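Local coordinates for diguanylate cyclase (Vibrio cholerae serotype O1, PDB 6EIB), which catalyses the condensation of two GTP molecules into cyclic di-GMP through its magnesium-dependent GGDEF-type domain and is involved in biofilm formation, at residues A19-A22 and R23-L27; H50-G53 and D54-L57; G75-G78 and G79-I83; E107-F111 and E112-H116; D135-R138 and R139-A143. All blocks are in the same frame, centred on the assembly; numbering follows the deposited sequence.

Interaction 1 (A19-A22 and R23-L27); sequences AAFA and RAKRL
Phe21 and Lys25 run side by side on the last turns of helix 10-27, an amphipathic helix that packs on the sheet of the GGDEF domain. They stand one turn apart and point the same way, so the aliphatic part of the lysine runs beside the phenylalanine side chain. The closest touch is between Lys25 CD and Phe21 CE1, 3.5 Å apart. A bend in the lysine chain at its last two torsions brings NZ close to Phe21 CZ, where the backbone carbonyl of Asp130 accepts a hydrogen bond from it. The phenylalanine ring also packs on Ile133 and Ile136 of helix 133-148.

On another flank Arg23 also folds back over the preceding turn. With CG anti to the backbone N (chi1 -162°) and a bend at chi3, its guanidinium is laid with one face over the backbone of Ala19 and Ala20. Ala19 O sits 3.9 Å above that plane, over its centre, too far for a bond; Ala19 is committed to the helix instead, its O taking Arg23 N at 2.9 Å. The two methyl groups meet the guanidinium nitrogens: Ala19 CB is 3.8 Å from Arg23 NH1, and Ala20 CB lies near NH2. The charge is answered by Glu87, which forms a salt bridge with NE.

Ala20 and Ala24 face the strands, both touching Leu31. Their backbones are linked in the helix, Ala20 O receiving Ala24 N at 2.8 Å with an N-H...O angle of 153°.

Interaction 2 (H50-G53 and D54-L57); sequences HDKG and DEVL
The imidazole of His50 overlaps the carboxylate of Asp54, one turn on in the first turns of helix 50-67. The two planes are steeply inclined, 68° apart, and the acid comes in over a face of the ring: Asp54 OD1 stands 3.7 Å above the imidazole plane, displaced toward the rim. Asp54 OD2 is nearer, 3.2 Å from His50 NE2, but the angle is poor and the pair is no hydrogen bond. Two torsions bring the groups together. The histidine CG is anti to its own backbone N (chi1 -177°), which swings the ring toward the next turn, beside Asp54, while Asp54 CG is turned back beside its N (chi1 -79°), over the first turn.

Below them Asp54 N bonds to His50 O at 3.0 Å. Lys52 and Glu55 stand next to each other on another flank, pointing the same way; Lys52 CG comes within 4.0 Å of Glu55 OE1. Lys52 NZ, however, is 6.2 Å from Glu55 OE1, so this is contact along the chains and not a salt bridge. Both side chains, with Val56, touch the ring of Phe111. Gly53, buried and without a side chain, uses its O to accept Leu57 N at 3.2 Å in a nearly straight bond. Leu57 itself lies by Ile38 and Glu80, which by similarity belong to the magnesium site.

With no hydrogen bond between them, His50 and Asp54 interact electrostatically at most: the carboxylate charge close to the imidazole would probably favour its protonated form, and a negative group in the first turns should suit the helix dipole.

Interaction 3 (G75-G78 and G79-I83); sequences GRVG and GEEFI
This is the GGDEF signature hairpin, here in the form GGEEF (Gly78 to Phe82), turning between strands 73-76 and 81-87. Gly75 and Ile83 form an antiparallel hydrogen-bonded pair, with Ile83 N to Gly75 O at 2.9 Å and Gly75 N returning to Ile83 O. At the turn, Glu81 O takes two backbone donors, Val77 N and Gly78 N, both arriving from the same face of its plane.

Arg76 closes the loop. Its chain is extended from CG to NE, and the guanidinium grips Gly79 O side-on with two nitrogens. NH2, at 2.7 Å from Gly79 O, lies on a carbonyl lone pair, whereas NE, at 3.1 Å, comes from 51° above the carbonyl plane. Further back, Arg76 CG lies over one face of the Phe82 ring, 4.2 Å from its centroid, in a CH-pi contact. On the reverse of the hairpin, Val77 CG1 touches Ile83 CG2 at 3.6 Å.

The turn carries Glu80, the predicted proton acceptor and, by similarity, a magnesium ligand with Asp37 and Ile38. Glu81 OE2 bonds to Tyr137 OH of helix 133-148. Phe82 meets Phe64 edge-to-face and packs on Leu57 and Leu60 of helix 50-67, while Ile83 lies against Leu13, Trp14 and Phe17 of helix 10-27, and the backbone of Phe82 bonds to Ile36 in the adjoining strand 31-38.

Interaction 4 (E107-F111 and E112-H116); sequences EHPFF and EQNEH. With SO4 (sulfate ion), chain F; EDO (1,2-ethanediol), chain K.
Pro109 and Asn114 face each other across the neck of this loop, Pro109 CB resting 3.6 Å from Asn114 OD1. A water sits beyond them, donating to Phe111 O and, at 2.9 Å, to Asn114 OD1, and so ties the amide to the turn. On the next level His116 lays one face of its imidazole over Pro109 CA, with the edge of the ring directed at Glu107 O. That ring is fixed by a bond from ND1 to Ala106 O, at the end of helix 91-107.

His108, Phe110 and Phe111 leave from the other flank. Phe110 turns a ring edge to Glu115 O and takes His108 CD2 over the centre of one face, 3.6 Å above its plane; Phe110 CB in turn lies over the Phe111 ring. With CG anti to the backbone N (chi1 -178°), His108 gives ND1 to O3 of a sulfate at 3.1 Å, an ion probably from the crystallisation liquor and also held by Arg104. Its ring stacks on Phe59, which Phe110 meets edge-to-face, while the ring of Phe111 meets that of Phe48 with the planes at about 40°.

Backbone bonds set the frame: Phe110 N to Glu115 O and Glu115 N to Phe110 O, each 2.8 Å. Phe111 to Asn114 is a type I turn, closed by Asn114 N on Phe111 O from 46° out of the carbonyl plane. Asn114 has positive phi and psi, and with Glu115 it faces Phe110, the combination that defines a type I turn with a G1 beta bulge.

Interaction 5 (D135-R138 and R139-A143); sequences DIYR and RSDQA. With SO4 (sulfate ion), chain G.
Arg139 starts with CB 3.5 Å from Ile136 O, three residues back on helix 133-148. Its CG, set beside the backbone N (chi1 -70°), lies 3.7 Å from Asp135 O. The chain then bends at chi3, and NE turns to the hydroxyl of Ser124. CZ comes under the same carbonyl: Asp135 O stands 3.3 Å above the guanidinium plane, over its centre, without a hydrogen bond. NH1 lies 3.4 Å from Asp135 O, at a poor angle. At the tip, NH2 rests on Ile136 CG1 and forms a salt bridge with Asp130 and a bond to Ser125 O, so the buried charge has several partners.

Round the helix, Asp141 CB makes a CH-pi contact over one face of the Tyr137 ring, 3.9 Å from its centroid, with carboxylate and ring planes 23° apart. On the outer flank Arg138 NH2, at 2.8 Å, and Gln142 NE2, at 3.0 Å, share O1 of a sulfate, probably from the crystallisation liquor, which Tyr158 also holds. Ser140 bonds to Ser35 of strand 31-38. This is the helix of a beta-alpha-beta unit, joining strands 119-125 and 154-157 of the GGDEF domain.

In the fold
Interaction 3 is the hub, carrying Glu80 of the predicted active site. Interaction 2 meets it where Leu57 CD1 lies 3.3 Å from Arg76 NH2, and interaction 5 where Tyr137 OH and Glu81 OE2 are 2.5 Å apart; the centres of both lie about 14 Å from that of the hairpin. Beyond each comes an outer partner. Interaction 4 packs on interaction 2, Phe111 CZ being 3.6 Å from Val56 CG2, while interaction 1 touches interaction 5 through Phe21 CD2 and Ile136 CD1, 3.8 Å apart. Interactions 1 and 4, on opposite sides of the chain's centre, have centres about 40 Å apart.

Interaction 1 (A19-A22 and R23-L27)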
# COMPACT_ATOMS: atom_id res chain seq x y z
N ALA A 19 -10.52 12.80 -5.75
CA ALA A 19 -11.08 13.02 -7.10
C ALA A 19 -11.50 11.67 -7.69
O ALA A 19 -12.53 11.55 -8.37
CB ALA A 19 -10.10 13.73 -7.97
N ALA A 20 -10.68 10.65 -7.43
CA ALA A 20 -10.96 9.28 -7.87
C ALA A 20 -12.24 8.70 -7.27
O ALA A 20 -13.00 8.02 -7.96
CB ALA A 20 -9.78 8.35 -7.52
N PHE A 21 -12.49 9.00 -6.00
CA PHE A 21 -13.71 8.57 -5.32
C PHE A 21 -14.94 9.11 -6.05
O PHE A 21 -15.90 8.37 -6.35
CB PHE A 21 -13.64 9.07 -3.86
CG PHE A 21 -14.80 8.64 -2.98
CD1 PHE A 21 -16.01 9.33 -3.02
CD2 PHE A 21 -14.64 7.62 -2.06
CE1 PHE A 21 -17.07 8.97 -2.22
CE2 PHE A 21 -15.68 7.26 -1.23
CZ PHE A 21 -16.91 7.94 -1.31
N ALA A 22 -14.93 10.41 -6.32
CA ALA A 22 -16.08 11.05 -6.97
C ALA A 22 -16.27 10.56 -8.39
O ALA A 22 -17.40 10.39 -8.88
CB ALA A 22 -15.92 12.55 -6.94
N ARG A 23 -15.15 10.44 -9.09
CA ARG A 23 -15.13 9.92 -10.47
C ARG A 23 -15.70 8.47 -10.46
O ARG A 23 -16.56 8.10 -11.27
CB ARG A 23 -13.69 10.02 -11.00
CG ARG A 23 -13.45 9.96 -12.48
CD ARG A 23 -12.16 10.72 -12.84
NE ARG A 23 -11.00 10.20 -12.11
CZ ARG A 23 -10.11 10.95 -11.46
NH1 ARG A 23 -10.22 12.27 -11.44
NH2 ARG A 23 -9.09 10.36 -10.83
N ALA A 24 -15.26 7.67 -9.49
CA ALA A 24 -15.70 6.28 -9.36
C ALA A 24 -17.20 6.12 -9.16
O ALA A 24 -17.81 5.24 -9.78
CB ALA A 24 -14.96 5.61 -8.17
N LYS A 25 -17.78 6.95 -8.30
CA LYS A 25 -19.23 6.94 -8.10
C LYS A 25 -19.96 7.46 -9.35
O LYS A 25 -20.97 6.89 -9.77
CB LYS A 25 -19.61 7.81 -6.89
CG LYS A 25 -19.45 7.11 -5.53
CD LYS A 25 -19.73 8.10 -4.39
CE LYS A 25 -20.79 7.61 -3.39
NZ LYS A 25 -20.41 6.32 -2.79
N ARG A 26 -19.40 8.50 -9.97
CA ARG A 26 -20.04 9.14 -11.14
C ARG A 26 -20.06 8.17 -12.33
O ARG A 26 -21.08 8.01 -13.01
CB ARG A 26 -19.29 10.43 -11.50
CG ARG A 26 -19.73 11.11 -12.81
CD ARG A 26 -19.04 12.49 -12.95
NE ARG A 26 -17.58 12.34 -13.13
CZ ARG A 26 -16.99 12.19 -14.32
NH1 ARG A 26 -17.71 12.21 -15.43
NH2 ARG A 26 -15.66 12.06 -14.40
N LEU A 27 -18.92 7.56 -12.62
CA LEU A 27 -18.80 6.58 -13.70
C LEU A 27 -19.21 5.15 -13.31
O LEU A 27 -19.26 4.27 -14.15
CB LEU A 27 -17.36 6.59 -14.22
CG LEU A 27 -16.91 7.99 -14.66
CD1 LEU A 27 -15.43 8.06 -15.03
CD2 LEU A 27 -17.76 8.45 -15.87

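Interaction 2 (H50-G53 and D54-L57)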
# COMPACT_ATOMS: atom_id res chain seq x y z
N HIS A 50 19.53 5.80 8.65
CA HIS A 50 18.46 6.48 7.93
C HIS A 50 18.60 6.43 6.41
O HIS A 50 17.60 6.35 5.69
CB HIS A 50 18.43 7.94 8.40
CG HIS A 50 17.33 8.76 7.79
ND1 HIS A 50 16.05 8.81 8.32
CD2 HIS A 50 17.32 9.54 6.68
CE1 HIS A 50 15.31 9.60 7.57
NE2 HIS A 50 16.05 10.05 6.57
N ASP A 51 19.83 6.47 5.90
CA ASP A 51 20.00 6.46 4.45
C ASP A 51 19.62 5.10 3.88
O ASP A 51 19.02 5.03 2.80
CB ASP A 51 21.45 6.81 4.08
CG ASP A 51 21.72 8.29 4.18
OD1 ASP A 51 20.77 9.04 4.49
OD2 ASP A 51 22.89 8.70 3.98
N LYS A 52 19.92 4.04 4.62
CA LYS A 52 19.57 2.69 4.17
C LYS A 52 18.09 2.41 4.33
O LYS A 52 17.48 1.76 3.48
CB LYS A 52 20.42 1.67 4.91
CG LYS A 52 21.72 1.48 4.18
CD LYS A 52 22.63 0.49 4.84
CE LYS A 52 23.99 0.51 4.16
NZ LYS A 52 24.82 -0.61 4.64
N GLY A 53 17.50 2.92 5.42
CA GLY A 53 16.06 2.85 5.59
C GLY A 53 15.39 3.49 4.39
O GLY A 53 14.43 2.95 3.84
N ASP A 54 15.92 4.63 3.97
CA ASP A 54 15.42 5.33 2.79
C ASP A 54 15.55 4.53 1.49
O ASP A 54 14.71 4.66 0.61
CB ASP A 54 16.13 6.67 2.66
CG ASP A 54 15.56 7.72 3.60
OD1 ASP A 54 14.67 7.36 4.40
OD2 ASP A 54 16.03 8.88 3.57
N GLU A 55 16.60 3.71 1.38
CA GLU A 55 16.76 2.87 0.19
C GLU A 55 15.66 1.84 0.09
O GLU A 55 15.21 1.50 -1.01
CB GLU A 55 18.11 2.15 0.20
CG GLU A 55 19.30 3.04 -0.09
CD GLU A 55 20.64 2.29 -0.01
OE1 GLU A 55 20.64 1.08 0.35
OE2 GLU A 55 21.67 2.91 -0.31
N VAL A 56 15.27 1.31 1.25
CA VAL A 56 14.18 0.35 1.34
C VAL A 56 12.88 0.98 0.86
O VAL A 56 12.15 0.38 0.06
CB VAL A 56 13.96 -0.15 2.78
CG1 VAL A 56 12.79 -1.15 2.81
CG2 VAL A 56 15.23 -0.77 3.34
N LEU A 57 12.60 2.18 1.35
CA LEU A 57 11.40 2.91 0.95
C LEU A 57 11.44 3.13 -0.57
O LEU A 57 10.45 2.93 -1.27
CB LEU A 57 11.33 4.26 1.65
CG LEU A 57 11.22 4.28 3.18
CD1 LEU A 57 11.40 5.67 3.73
CD2 LEU A 57 9.91 3.71 3.60

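Interaction 3 (G75-G78 and G79-I83)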
# COMPACT_ATOMS: atom_id res chain seq x y z
N GLY A 75 1.02 6.95 -2.21
CA GLY A 75 1.33 7.96 -1.22
C GLY A 75 2.02 7.33 -0.02
O GLY A 75 1.65 6.26 0.45
N ARG A 76 3.06 7.98 0.44
CA ARG A 76 3.63 7.59 1.71
C ARG A 76 2.86 8.32 2.77
O ARG A 76 3.11 9.50 2.98
CB ARG A 76 5.11 7.95 1.77
CG ARG A 76 5.84 7.41 3.00
CD ARG A 76 7.17 8.11 3.13
NE ARG A 76 7.92 7.61 4.26
CZ ARG A 76 9.04 8.17 4.68
NH1 ARG A 76 9.51 9.24 4.05
NH2 ARG A 76 9.68 7.65 5.73
N VAL A 77 1.96 7.65 3.48
CA VAL A 77 1.09 8.39 4.41
C VAL A 77 1.57 8.36 5.87
O VAL A 77 0.99 9.02 6.76
CB VAL A 77 -0.35 7.87 4.34
CG1 VAL A 77 -0.96 8.19 2.97
CG2 VAL A 77 -0.39 6.36 4.64
N GLY A 78 2.63 7.61 6.12
CA GLY A 78 3.25 7.59 7.43
C GLY A 78 4.72 7.25 7.27
O GLY A 78 5.19 7.00 6.15
N GLY A 79 5.42 7.15 8.40
CA GLY A 79 6.83 6.82 8.37
C GLY A 79 7.13 5.61 7.51
O GLY A 79 8.05 5.66 6.69
N GLU A 80 6.37 4.53 7.69
CA GLU A 80 6.60 3.32 6.89
C GLU A 80 5.29 2.75 6.33
O GLU A 80 5.20 1.55 6.05
CB GLU A 80 7.35 2.27 7.72
CG GLU A 80 6.49 1.54 8.72
CD GLU A 80 6.72 1.98 10.13
OE1 GLU A 80 7.55 2.90 10.36
OE2 GLU A 80 6.08 1.39 11.02
N GLU A 81 4.28 3.61 6.17
CA GLU A 81 2.98 3.17 5.69
C GLU A 81 2.72 3.82 4.34
O GLU A 81 2.94 5.01 4.16
CB GLU A 81 1.84 3.49 6.66
CG GLU A 81 0.47 2.87 6.23
CD GLU A 81 -0.72 3.35 7.09
OE1 GLU A 81 -0.47 3.61 8.29
OE2 GLU A 81 -1.88 3.51 6.56
N PHE A 82 2.25 3.02 3.41
CA PHE A 82 1.91 3.49 2.07
C PHE A 82 0.49 3.18 1.77
O PHE A 82 -0.12 2.28 2.37
CB PHE A 82 2.78 2.83 0.98
CG PHE A 82 4.21 3.28 1.01
CD1 PHE A 82 5.13 2.70 1.90
CD2 PHE A 82 4.63 4.29 0.16
CE1 PHE A 82 6.45 3.13 1.92
CE2 PHE A 82 5.93 4.72 0.17
CZ PHE A 82 6.86 4.14 1.05
N ILE A 83 -0.04 3.92 0.81
CA ILE A 83 -1.34 3.62 0.29
C ILE A 83 -1.23 3.59 -1.23
O ILE A 83 -0.54 4.42 -1.83
CB ILE A 83 -2.33 4.67 0.80
CG1 ILE A 83 -3.76 4.42 0.34
CG2 ILE A 83 -1.93 6.01 0.28
CD1 ILE A 83 -4.75 5.38 1.11

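Interaction 4 (E107-F111 and E112-H116)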
# COMPACT_ATOMS: atom_id res chain seq x y z
N GLU A 107 11.25 -11.27 -1.03
CA GLU A 107 12.25 -12.00 -1.81
C GLU A 107 13.49 -11.16 -2.16
O GLU A 107 14.49 -11.71 -2.61
CB GLU A 107 11.63 -12.55 -3.09
CG GLU A 107 10.72 -13.74 -2.91
CD GLU A 107 9.79 -13.94 -4.11
OE1 GLU A 107 9.75 -13.07 -5.02
OE2 GLU A 107 9.11 -14.99 -4.16
N HIS A 108 13.41 -9.84 -2.02
CA HIS A 108 14.54 -9.01 -2.40
C HIS A 108 15.57 -8.93 -1.27
O HIS A 108 15.24 -8.57 -0.15
CB HIS A 108 14.09 -7.62 -2.82
CG HIS A 108 15.20 -6.73 -3.25
ND1 HIS A 108 15.74 -6.78 -4.52
CD2 HIS A 108 15.86 -5.73 -2.61
CE1 HIS A 108 16.70 -5.88 -4.63
NE2 HIS A 108 16.80 -5.23 -3.48
N PRO A 109 16.82 -9.31 -1.55
CA PRO A 109 17.87 -9.21 -0.54
C PRO A 109 18.37 -7.77 -0.42
O PRO A 109 18.51 -7.10 -1.47
CB PRO A 109 18.99 -10.10 -1.09
CG PRO A 109 18.80 -10.01 -2.59
CD PRO A 109 17.32 -9.89 -2.82
N PHE A 110 18.58 -7.28 0.80
CA PHE A 110 18.96 -5.89 1.01
C PHE A 110 20.35 -5.78 1.59
O PHE A 110 20.65 -6.47 2.55
CB PHE A 110 17.98 -5.19 1.97
CG PHE A 110 16.66 -4.81 1.36
CD1 PHE A 110 16.54 -3.64 0.63
CD2 PHE A 110 15.54 -5.62 1.51
CE1 PHE A 110 15.35 -3.28 0.06
CE2 PHE A 110 14.34 -5.26 0.93
CZ PHE A 110 14.25 -4.08 0.22
N PHE A 111 21.17 -4.86 1.06
CA PHE A 111 22.43 -4.51 1.71
C PHE A 111 23.46 -5.64 1.64
O PHE A 111 23.13 -6.77 1.30
CB PHE A 111 22.21 -4.12 3.18
CG PHE A 111 20.99 -3.26 3.42
CD1 PHE A 111 20.67 -2.21 2.56
CD2 PHE A 111 20.17 -3.51 4.52
CE1 PHE A 111 19.53 -1.41 2.80
CE2 PHE A 111 19.04 -2.72 4.75
CZ PHE A 111 18.72 -1.68 3.88
N GLU A 112 24.71 -5.28 1.90
CA GLU A 112 25.80 -6.25 1.92
C GLU A 112 25.46 -7.58 2.61
O GLU A 112 25.99 -8.63 2.23
CB GLU A 112 27.05 -5.63 2.56
CG GLU A 112 28.33 -6.48 2.38
CD GLU A 112 28.46 -7.58 3.42
OE1 GLU A 112 29.21 -8.55 3.17
OE2 GLU A 112 27.82 -7.48 4.50
N GLN A 113 24.62 -7.55 3.64
CA GLN A 113 24.36 -8.83 4.30
C GLN A 113 23.09 -9.53 3.86
O GLN A 113 22.66 -10.47 4.53
CB GLN A 113 24.38 -8.67 5.82
CG GLN A 113 23.29 -7.81 6.43
CD GLN A 113 23.59 -7.60 7.90
OE1 GLN A 113 24.30 -6.66 8.26
NE2 GLN A 113 23.08 -8.49 8.76
N ASN A 114 22.52 -9.12 2.72
CA ASN A 114 21.35 -9.80 2.18
C ASN A 114 20.25 -9.92 3.22
O ASN A 114 19.67 -10.97 3.43
CB ASN A 114 21.70 -11.18 1.66
CG ASN A 114 22.69 -11.12 0.52
OD1 ASN A 114 22.56 -10.28 -0.37
ND2 ASN A 114 23.69 -12.00 0.56
N GLU A 115 19.95 -8.80 3.86
CA GLU A 115 18.89 -8.74 4.86
C GLU A 115 17.54 -8.87 4.18
O GLU A 115 17.31 -8.27 3.12
CB GLU A 115 18.99 -7.42 5.61
CG GLU A 115 17.96 -7.23 6.70
CD GLU A 115 18.36 -7.89 8.01
OE1 GLU A 115 19.44 -8.53 8.05
OE2 GLU A 115 17.61 -7.74 9.01
N HIS A 116 16.63 -9.65 4.77
CA HIS A 116 15.29 -9.73 4.20
C HIS A 116 14.31 -8.90 5.03
O HIS A 116 14.37 -8.88 6.26
CB HIS A 116 14.81 -11.18 4.06
CG HIS A 116 15.48 -11.91 2.93
ND1 HIS A 116 15.00 -11.90 1.64
CD2 HIS A 116 16.62 -12.64 2.90
CE1 HIS A 116 15.80 -12.60 0.87
NE2 HIS A 116 16.79 -13.07 1.60
S SO4 F . 14.28 -7.78 -7.70
O1 SO4 F . 15.43 -6.89 -7.54
O2 SO4 F . 14.59 -8.84 -8.65
O3 SO4 F . 13.94 -8.47 -6.46
O4 SO4 F . 13.18 -6.95 -8.20
C1 EDO K . 14.40 -8.75 10.63
O1 EDO K . 13.37 -9.73 10.40
C2 EDO K . 13.98 -7.42 10.00
O2 EDO K . 13.63 -7.59 8.61
O HOH W 1 22.05 -7.46 -1.04

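Interaction 5 (D135-R138 and R139-A143)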
# COMPACT_ATOMS: atom_id res chain seq x y z
N ASP A 135 -13.99 6.44 4.47
CA ASP A 135 -14.73 5.17 4.62
C ASP A 135 -13.94 3.99 4.04
O ASP A 135 -14.07 2.85 4.51
CB ASP A 135 -16.09 5.21 3.92
CG ASP A 135 -17.10 6.11 4.65
OD1 ASP A 135 -17.17 6.01 5.90
OD2 ASP A 135 -17.80 6.89 3.95
N ILE A 136 -13.22 4.25 2.95
CA ILE A 136 -12.42 3.20 2.29
C ILE A 136 -11.13 2.93 3.09
O ILE A 136 -10.82 1.78 3.40
CB ILE A 136 -12.06 3.57 0.84
CG1 ILE A 136 -13.33 3.82 0.03
CG2 ILE A 136 -11.25 2.44 0.15
CD1 ILE A 136 -13.07 4.19 -1.49
N TYR A 137 -10.42 4.01 3.42
CA TYR A 137 -9.18 3.90 4.18
C TYR A 137 -9.39 3.17 5.51
O TYR A 137 -8.55 2.35 5.92
CB TYR A 137 -8.59 5.30 4.49
CG TYR A 137 -7.35 5.17 5.36
CD1 TYR A 137 -6.14 4.74 4.81
CD2 TYR A 137 -7.40 5.35 6.75
CE1 TYR A 137 -5.00 4.55 5.60
CE2 TYR A 137 -6.25 5.14 7.55
CZ TYR A 137 -5.05 4.75 6.96
OH TYR A 137 -3.88 4.54 7.71
N ARG A 138 -10.51 3.44 6.17
CA ARG A 138 -10.84 2.76 7.42
C ARG A 138 -10.85 1.23 7.23
O ARG A 138 -10.36 0.47 8.09
CB ARG A 138 -12.20 3.24 7.95
CG ARG A 138 -12.70 2.43 9.07
CD ARG A 138 -14.05 2.88 9.50
NE ARG A 138 -14.49 2.06 10.61
CZ ARG A 138 -15.17 0.93 10.44
NH1 ARG A 138 -15.51 0.55 9.21
NH2 ARG A 138 -15.53 0.22 11.50
N ARG A 139 -11.38 0.78 6.10
CA ARG A 139 -11.46 -0.66 5.85
C ARG A 139 -10.10 -1.25 5.44
O ARG A 139 -9.74 -2.33 5.90
CB ARG A 139 -12.52 -0.97 4.78
CG ARG A 139 -13.98 -0.74 5.24
CD ARG A 139 -14.94 -1.26 4.23
NE ARG A 139 -14.74 -0.57 2.96
CZ ARG A 139 -15.51 0.44 2.54
NH1 ARG A 139 -16.53 0.85 3.29
NH2 ARG A 139 -15.28 1.02 1.36
N SER A 140 -9.33 -0.55 4.61
CA SER A 140 -8.02 -1.11 4.26
C SER A 140 -7.10 -1.04 5.47
O SER A 140 -6.30 -1.94 5.68
CB SER A 140 -7.39 -0.42 3.04
OG SER A 140 -7.06 0.94 3.25
N ASP A 141 -7.22 0.02 6.27
CA ASP A 141 -6.40 0.15 7.46
C ASP A 141 -6.74 -0.98 8.43
O ASP A 141 -5.84 -1.56 9.07
CB ASP A 141 -6.60 1.54 8.10
CG ASP A 141 -5.59 1.85 9.22
OD1 ASP A 141 -4.43 1.38 9.16
OD2 ASP A 141 -5.96 2.57 10.19
N GLN A 142 -8.02 -1.31 8.56
CA GLN A 142 -8.41 -2.36 9.51
C GLN A 142 -7.97 -3.75 9.06
O GLN A 142 -7.55 -4.59 9.86
CB GLN A 142 -9.94 -2.38 9.70
CG GLN A 142 -10.36 -3.24 10.87
CD GLN A 142 -11.85 -3.50 10.92
OE1 GLN A 142 -12.31 -4.59 10.56
NE2 GLN A 142 -12.62 -2.49 11.33
N ALA A 143 -8.02 -3.97 7.75
CA ALA A 143 -7.55 -5.20 7.14
C ALA A 143 -6.05 -5.30 7.30
O ALA A 143 -5.52 -6.39 7.46
CB ALA A 143 -7.96 -5.28 5.59
S SO4 G . -16.85 -2.79 11.38
O1 SO4 G . -15.56 -2.51 10.78
O2 SO4 G . -16.93 -4.22 11.65
O3 SO4 G . -16.98 -2.07 12.64
O4 SO4 G . -17.90 -2.39 10.44